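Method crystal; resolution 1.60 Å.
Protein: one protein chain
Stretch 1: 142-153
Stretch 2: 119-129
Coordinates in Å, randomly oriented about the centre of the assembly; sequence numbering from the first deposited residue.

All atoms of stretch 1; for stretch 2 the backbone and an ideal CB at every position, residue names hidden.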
# COMPACT_ATOMS: atom_id res chain seq x y z
N GLN B 142 11.00 -7.64 -21.82
CA GLN B 142 9.70 -7.03 -21.61
C GLN B 142 9.66 -5.63 -22.22
O GLN B 142 9.11 -4.69 -21.63
CB GLN B 142 9.40 -6.98 -20.11
CG GLN B 142 9.34 -8.35 -19.46
CD GLN B 142 8.05 -9.08 -19.76
OE1 GLN B 142 6.99 -8.46 -19.90
NE2 GLN B 142 8.13 -10.40 -19.83
N GLY B 143 10.27 -5.48 -23.41
CA GLY B 143 10.34 -4.19 -24.09
C GLY B 143 9.01 -3.58 -24.45
O GLY B 143 8.92 -2.37 -24.66
N ASP B 144 7.96 -4.40 -24.57
CA ASP B 144 6.62 -3.91 -24.85
C ASP B 144 5.92 -3.40 -23.60
O ASP B 144 4.81 -2.86 -23.69
CB ASP B 144 5.78 -5.01 -25.51
CG ASP B 144 5.61 -6.24 -24.65
OD1 ASP B 144 6.39 -6.43 -23.68
OD2 ASP B 144 4.71 -7.05 -24.95
N LYS B 145 6.54 -3.55 -22.43
CA LYS B 145 5.98 -3.12 -21.16
C LYS B 145 6.54 -1.78 -20.69
O LYS B 145 5.82 -1.01 -20.04
CB LYS B 145 6.26 -4.20 -20.11
CG LYS B 145 5.52 -4.12 -18.80
CD LYS B 145 5.66 -5.45 -18.04
CE LYS B 145 4.32 -6.18 -17.87
NZ LYS B 145 4.16 -7.40 -18.67
N PHE B 146 7.78 -1.48 -21.01
CA PHE B 146 8.46 -0.29 -20.49
C PHE B 146 8.91 0.58 -21.65
O PHE B 146 9.56 0.10 -22.58
CB PHE B 146 9.66 -0.66 -19.64
CG PHE B 146 9.33 -1.54 -18.47
CD1 PHE B 146 8.75 -1.01 -17.34
CD2 PHE B 146 9.59 -2.90 -18.52
CE1 PHE B 146 8.44 -1.81 -16.28
CE2 PHE B 146 9.28 -3.72 -17.46
CZ PHE B 146 8.72 -3.16 -16.31
N ALA B 147 8.60 1.87 -21.57
CA ALA B 147 9.01 2.80 -22.61
C ALA B 147 10.46 3.22 -22.47
O ALA B 147 11.10 3.59 -23.47
CB ALA B 147 8.12 4.04 -22.59
N LYS B 148 10.97 3.20 -21.24
CA LYS B 148 12.28 3.73 -20.92
C LYS B 148 12.88 2.87 -19.82
O LYS B 148 12.15 2.41 -18.93
CB LYS B 148 12.24 5.18 -20.47
CG LYS B 148 11.62 6.11 -21.50
CD LYS B 148 11.61 7.54 -21.01
CE LYS B 148 10.80 8.41 -21.95
NZ LYS B 148 11.08 9.86 -21.76
N ALA B 149 14.19 2.67 -19.87
CA ALA B 149 14.94 1.85 -18.92
C ALA B 149 16.25 2.55 -18.60
O ALA B 149 16.92 3.05 -19.51
CB ALA B 149 15.21 0.45 -19.52
N VAL B 150 16.63 2.56 -17.32
CA VAL B 150 17.80 3.27 -16.84
C VAL B 150 18.66 2.34 -15.99
O VAL B 150 18.51 2.25 -14.75
CB VAL B 150 17.41 4.52 -16.02
CG1 VAL B 150 18.65 5.27 -15.60
CG2 VAL B 150 16.48 5.43 -16.82
N PRO B 151 19.60 1.62 -16.59
CA PRO B 151 20.58 0.86 -15.80
C PRO B 151 21.64 1.78 -15.22
O PRO B 151 22.27 2.55 -15.95
CB PRO B 151 21.20 -0.12 -16.83
CG PRO B 151 20.31 -0.07 -18.00
CD PRO B 151 19.69 1.30 -18.03
N LEU B 152 21.85 1.67 -13.91
CA LEU B 152 22.81 2.47 -13.16
C LEU B 152 23.91 1.55 -12.67
O LEU B 152 23.63 0.57 -11.97
CB LEU B 152 22.13 3.15 -11.96
CG LEU B 152 20.95 4.07 -12.24
CD1 LEU B 152 20.43 4.55 -10.87
CD2 LEU B 152 21.34 5.22 -13.10
N SER B 153 25.16 1.88 -12.97
CA SER B 153 26.30 1.13 -12.45
C SER B 153 26.06 -0.37 -12.57
O SER B 153 26.29 -1.13 -11.62
CB SER B 153 26.56 1.50 -10.99
OG SER B 153 26.55 2.92 -10.83
N UNK B 119 -0.30 1.83 -19.55
CA UNK B 119 0.26 2.12 -20.86
C UNK B 119 1.78 2.09 -20.85
O UNK B 119 2.42 2.61 -19.94
CB UNK B 119 -0.23 3.48 -21.35
N UNK B 120 2.35 1.52 -21.91
CA UNK B 120 3.80 1.43 -22.06
C UNK B 120 4.46 2.80 -21.91
O UNK B 120 5.51 2.91 -21.25
CB UNK B 120 4.15 0.82 -23.42
N UNK B 121 3.89 3.83 -22.54
CA UNK B 121 4.53 5.14 -22.53
C UNK B 121 4.60 5.73 -21.13
O UNK B 121 5.34 6.70 -20.92
CB UNK B 121 3.78 6.10 -23.46
N UNK B 122 3.85 5.18 -20.17
CA UNK B 122 3.81 5.68 -18.80
C UNK B 122 4.57 4.80 -17.81
O UNK B 122 4.47 5.02 -16.61
CB UNK B 122 2.35 5.81 -18.35
N UNK B 123 5.31 3.80 -18.28
CA UNK B 123 5.98 2.86 -17.40
C UNK B 123 7.47 2.78 -17.68
O UNK B 123 7.88 2.60 -18.85
CB UNK B 123 5.35 1.47 -17.54
N UNK B 124 8.25 2.88 -16.61
CA UNK B 124 9.70 2.96 -16.67
C UNK B 124 10.30 1.96 -15.70
O UNK B 124 9.64 1.49 -14.78
CB UNK B 124 10.19 4.38 -16.36
N UNK B 125 11.56 1.61 -15.92
CA UNK B 125 12.26 0.69 -15.03
C UNK B 125 13.70 1.18 -14.89
O UNK B 125 14.29 1.76 -15.81
CB UNK B 125 12.21 -0.75 -15.56
N UNK B 126 14.24 1.01 -13.69
CA UNK B 126 15.58 1.48 -13.38
C UNK B 126 16.13 0.68 -12.22
O UNK B 126 15.37 0.08 -11.45
CB UNK B 126 15.58 2.98 -13.06
N UNK B 127 17.45 0.72 -12.06
CA UNK B 127 18.06 0.07 -10.92
C UNK B 127 19.56 0.09 -11.03
O UNK B 127 20.13 0.34 -12.10
CB UNK B 127 17.56 -1.37 -10.79
N UNK B 128 20.21 -0.20 -9.92
CA UNK B 128 21.67 -0.18 -9.89
C UNK B 128 22.27 -1.53 -9.53
O UNK B 128 21.72 -2.33 -8.77
CB UNK B 128 22.16 0.88 -8.89
N UNK B 129 23.48 -1.77 -10.09
CA UNK B 129 24.30 -2.96 -9.83
C UNK B 129 23.50 -4.20 -10.23
O UNK B 129 23.18 -4.34 -11.43
CB UNK B 129 24.72 -3.03 -8.36

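Position 119 has an ideal CB with no atom of stretch 1 within 5.5 Å, so this contact sets no preference; the residue is Lys-119, whose side chain makes no contact with stretch 1.

At 120, CA-to-CB points sideways, and the ideal CB lies 3.8 Å from Asp-144 O and 4.2 Å from Lys-145 O. A run of carbonyls favours a donor, and a long one could reach Gly-143 O; lysine, arginine or glutamine would suit. It is Arg-120. With chi1 to chi3 all t, the extended chain brings NE to 2.8 Å and NH2 to 3.0 Å from Gly-143 O, both hydrogen bonds. Phe-146 O lies over one face of the guanidinium, and a water links NH1 to Ala-147 O.

Positions 121 and 122 point away; at 121 the closest visible atom is Ala-147 CB, 4.9 Å from the ideal CB, and many polar residues would serve. They are Asp-121 and Asp-122.

At 123 CB points toward stretch 1, 3.6 Å from Lys-145 O and 4.2 Å from Phe-146 CD1, which suits a side chain of modest size, polar or apolar. Asn-123 turns its amide back to its own stretch, ND2 donating to Lys-119 O at 2.8 Å, while its backbone O accepts from Ala-147 N at 2.9 Å.

From here the strands run parallel, their directions 5° apart. Position 124 shares a face with Lys-148, whose aliphatic chain could lie against an apolar or aromatic group. Phe-124 places CD1 3.8 Å from Lys-148 CB, with Ala-147 CB at the ring edge.

At 125 the ideal CB is 3.9 Å from Phe-146 CD1, and Ala-149 lies on the same face: valine, isoleucine or leucine would fit. Ile-125 sets its CB 4.0 Å from the Phe-146 ring centroid, 16° off the normal, and CG2 3.8 Å from Ala-149 CB. Its N donates to Lys-148 O (3.2 Å) and its O accepts from Val-150 N (2.9 Å).

Position 126 shares a face with Val-150, so an apolar side chain suits, its size not fixed by the visible atoms; Ala-126 brings CB to 3.8 Å from Val-150 CB.

At 127, phi/psi of 173/165 is extended and readily adopted by glycine. Gly-127 N donates to Val-150 O (3.3 Å).

At 128 the ideal CB sits 3.4 Å from Leu-152 O; several types fit. His-128, chi1 p, leads its ring away.

Position 129, phi/psi 59/-118, is easiest for glycine and strained for any residue with a CB. Ser-129 nonetheless holds this backbone, its N donating to Leu-152 O at 3.0 Å.

Stretch 2, residues 119-129: KRDDNFIAGHS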
# COMPACT_ATOMS: atom_id res chain seq x y z
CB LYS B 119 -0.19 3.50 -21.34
CG LYS B 119 -1.70 3.69 -21.35
CD LYS B 119 -2.04 5.11 -21.75
CE LYS B 119 -3.54 5.35 -21.63
NZ LYS B 119 -4.29 4.23 -22.26
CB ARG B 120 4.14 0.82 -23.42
CG ARG B 120 5.62 0.81 -23.74
CD ARG B 120 5.91 0.11 -25.07
NE ARG B 120 7.34 -0.13 -25.20
CZ ARG B 120 8.21 0.71 -25.73
NH1 ARG B 120 7.81 1.88 -26.24
NH2 ARG B 120 9.50 0.38 -25.79
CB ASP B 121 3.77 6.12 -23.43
CG ASP B 121 4.12 5.97 -24.89
OD1 ASP B 121 5.04 5.18 -25.21
OD2 ASP B 121 3.47 6.63 -25.72
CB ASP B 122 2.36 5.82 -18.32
CG ASP B 122 1.55 6.83 -19.09
OD1 ASP B 122 2.10 7.87 -19.55
OD2 ASP B 122 0.33 6.59 -19.24
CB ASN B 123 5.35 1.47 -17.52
CG ASN B 123 4.08 1.34 -16.71
OD1 ASN B 123 4.14 1.08 -15.50
ND2 ASN B 123 2.95 1.56 -17.35
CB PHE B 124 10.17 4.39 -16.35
CG PHE B 124 9.30 5.47 -16.96
CD1 PHE B 124 9.11 5.53 -18.33
CD2 PHE B 124 8.64 6.38 -16.15
CE1 PHE B 124 8.29 6.51 -18.90
CE2 PHE B 124 7.83 7.37 -16.72
CZ PHE B 124 7.66 7.42 -18.09
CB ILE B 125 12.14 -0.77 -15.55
CG1 ILE B 125 12.71 -1.72 -14.50
CG2 ILE B 125 12.73 -0.95 -16.94
CD1 ILE B 125 12.25 -3.17 -14.66
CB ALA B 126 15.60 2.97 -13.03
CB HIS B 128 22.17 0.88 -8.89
CG HIS B 128 21.87 0.56 -7.46
ND1 HIS B 128 20.72 1.00 -6.82
CD2 HIS B 128 22.58 -0.10 -6.51
CE1 HIS B 128 20.74 0.60 -5.57
NE2 HIS B 128 21.86 -0.06 -5.35
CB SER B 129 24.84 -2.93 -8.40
OG SER B 129 26.01 -3.71 -8.36
O HOH W 1 9.92 4.40 -25.98
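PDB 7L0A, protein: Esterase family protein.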